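Local structure of ectonucleotide pyrophosphatase/phosphodiesterase family member 5 (Mus musculus, 5VEO) at residues F37-K42 and Y203-L208. The protein probably hydrolyses phosphodiester bonds as a zinc-dependent ectoenzyme of the nucleotide pyrophosphatase/phosphodiesterase family, with restricted activity on nucleotides. The protein carries 1 engineered substitution. Numbering follows the deposited sequence.
Sequences FHYIMK and YLIKML
I205 pushes its CD1 methyl against two neighbouring side chains of helix 35-42, the aliphatic arm of I40 and the ring of Y39. Its CG1 is anti to the carbonyl carbon (chi1 -65°) and the chain runs on extended (chi2 169°), which carries the methyl well out from helix 190-210. There it lies 4.1 Å from CD1 of I40, and CG1 of I40 is equally near. The Y39 ring comes at a slant, with CD2 4.2 Å from CD1 of I205. The CA atoms of I40 and I205 are 9.1 Å apart, so the helices meet here through side-chain ends rather than backbone. Both helices pack on the central mixed sheet of the alkaline phosphatase-like fold: I40 rests on L219 and L339 of adjacent strands, while L204 and L208 also reach L219. Beta-branched isoleucines, apolar throughout, suit this buried place because their arms reach from one helix to the other and, at I40, also touch the sheet. Tyrosine suits the outer margin, where its ring can touch I205 while its hydroxyl finds a polar partner: with CG anti to the backbone N (chi1 176°), the ring extends toward helix 190-210, and OH and NZ of K209 share a hydrogen bond.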
# COMPACT_ATOMS: atom_id res chain seq x y z
N PHE A 37 19.28 -5.40 3.88
CA PHE A 37 18.20 -5.44 4.86
C PHE A 37 18.74 -5.85 6.23
O PHE A 37 18.37 -5.26 7.25
CB PHE A 37 17.08 -6.38 4.43
CG PHE A 37 16.17 -5.81 3.36
CD1 PHE A 37 15.04 -5.08 3.71
CD2 PHE A 37 16.43 -6.01 2.01
CE1 PHE A 37 14.19 -4.55 2.73
CE2 PHE A 37 15.58 -5.48 1.03
CZ PHE A 37 14.47 -4.75 1.40
N HIS A 38 19.61 -6.86 6.26
CA HIS A 38 20.13 -7.33 7.54
C HIS A 38 21.05 -6.30 8.20
O HIS A 38 21.09 -6.22 9.44
CB HIS A 38 20.83 -8.68 7.33
CG HIS A 38 19.88 -9.84 7.33
ND1 HIS A 38 19.12 -10.16 6.22
CD2 HIS A 38 19.53 -10.72 8.30
CE1 HIS A 38 18.36 -11.21 6.51
NE2 HIS A 38 18.59 -11.56 7.76
N TYR A 39 21.72 -5.47 7.41
CA TYR A 39 22.52 -4.38 7.97
C TYR A 39 21.64 -3.37 8.69
O TYR A 39 21.97 -2.92 9.80
CB TYR A 39 23.32 -3.72 6.85
CG TYR A 39 24.11 -2.52 7.28
CD1 TYR A 39 25.31 -2.66 7.97
CD2 TYR A 39 23.67 -1.24 6.99
CE1 TYR A 39 26.05 -1.55 8.35
CE2 TYR A 39 24.41 -0.12 7.36
CZ TYR A 39 25.59 -0.28 8.05
OH TYR A 39 26.30 0.85 8.43
N ILE A 40 20.49 -3.02 8.11
CA ILE A 40 19.55 -2.13 8.80
C ILE A 40 19.03 -2.80 10.07
O ILE A 40 18.91 -2.16 11.12
CB ILE A 40 18.41 -1.72 7.86
CG1 ILE A 40 18.97 -0.75 6.81
CG2 ILE A 40 17.28 -1.08 8.65
CD1 ILE A 40 17.98 -0.32 5.76
N MET A 41 18.66 -4.08 9.98
CA MET A 41 18.16 -4.80 11.15
C MET A 41 19.17 -4.75 12.29
O MET A 41 18.82 -4.40 13.43
CB MET A 41 17.85 -6.25 10.77
CG MET A 41 16.63 -6.37 9.88
SD MET A 41 16.59 -7.90 8.93
CE MET A 41 16.74 -9.10 10.23
N LYS A 42 20.44 -5.08 12.00
CA LYS A 42 21.47 -5.13 13.04
C LYS A 42 21.68 -3.77 13.69
O LYS A 42 22.12 -3.68 14.85
CB LYS A 42 22.76 -5.64 12.41
CG LYS A 42 23.95 -5.80 13.36
CD LYS A 42 25.24 -6.04 12.56
CE LYS A 42 26.51 -5.93 13.42
NZ LYS A 42 27.12 -4.56 13.41
N TYR A 203 22.36 0.54 -2.38
CA TYR A 203 22.65 1.78 -3.10
C TYR A 203 22.14 3.00 -2.34
O TYR A 203 22.84 4.01 -2.20
CB TYR A 203 22.03 1.70 -4.49
CG TYR A 203 22.29 2.91 -5.34
CD1 TYR A 203 23.44 3.00 -6.11
CD2 TYR A 203 21.40 3.98 -5.36
CE1 TYR A 203 23.69 4.11 -6.89
CE2 TYR A 203 21.65 5.11 -6.15
CZ TYR A 203 22.80 5.16 -6.90
OH TYR A 203 23.05 6.26 -7.68
N LEU A 204 20.90 2.93 -1.85
CA LEU A 204 20.34 4.03 -1.08
C LEU A 204 21.17 4.29 0.18
O LEU A 204 21.48 5.44 0.51
CB LEU A 204 18.89 3.70 -0.71
CG LEU A 204 18.21 4.69 0.24
CD1 LEU A 204 18.18 6.11 -0.34
CD2 LEU A 204 16.80 4.21 0.58
N ILE A 205 21.53 3.23 0.89
CA ILE A 205 22.35 3.39 2.09
C ILE A 205 23.66 4.09 1.74
O ILE A 205 24.08 5.03 2.41
CB ILE A 205 22.62 2.03 2.74
CG1 ILE A 205 21.31 1.44 3.25
CG2 ILE A 205 23.65 2.16 3.86
CD1 ILE A 205 21.45 -0.01 3.67
N LYS A 206 24.33 3.62 0.68
CA LYS A 206 25.60 4.21 0.26
C LYS A 206 25.43 5.69 -0.05
O LYS A 206 26.27 6.52 0.33
CB LYS A 206 26.12 3.45 -0.96
CG LYS A 206 27.48 3.87 -1.49
CD LYS A 206 27.87 3.05 -2.75
CE LYS A 206 27.19 3.56 -4.03
NZ LYS A 206 27.63 2.91 -5.33
N MET A 207 24.34 6.05 -0.74
CA MET A 207 24.14 7.45 -1.10
C MET A 207 23.79 8.31 0.11
O MET A 207 24.19 9.48 0.18
CB MET A 207 23.06 7.57 -2.17
CG MET A 207 23.49 6.96 -3.47
SD MET A 207 24.88 7.89 -4.13
CE MET A 207 25.72 6.65 -5.09
N LEU A 208 23.04 7.77 1.07
CA LEU A 208 22.78 8.49 2.31
C LEU A 208 24.08 8.74 3.06
O LEU A 208 24.28 9.82 3.62
CB LEU A 208 21.81 7.71 3.19
CG LEU A 208 20.35 7.68 2.69
CD1 LEU A 208 19.55 6.61 3.45
CD2 LEU A 208 19.64 9.02 2.81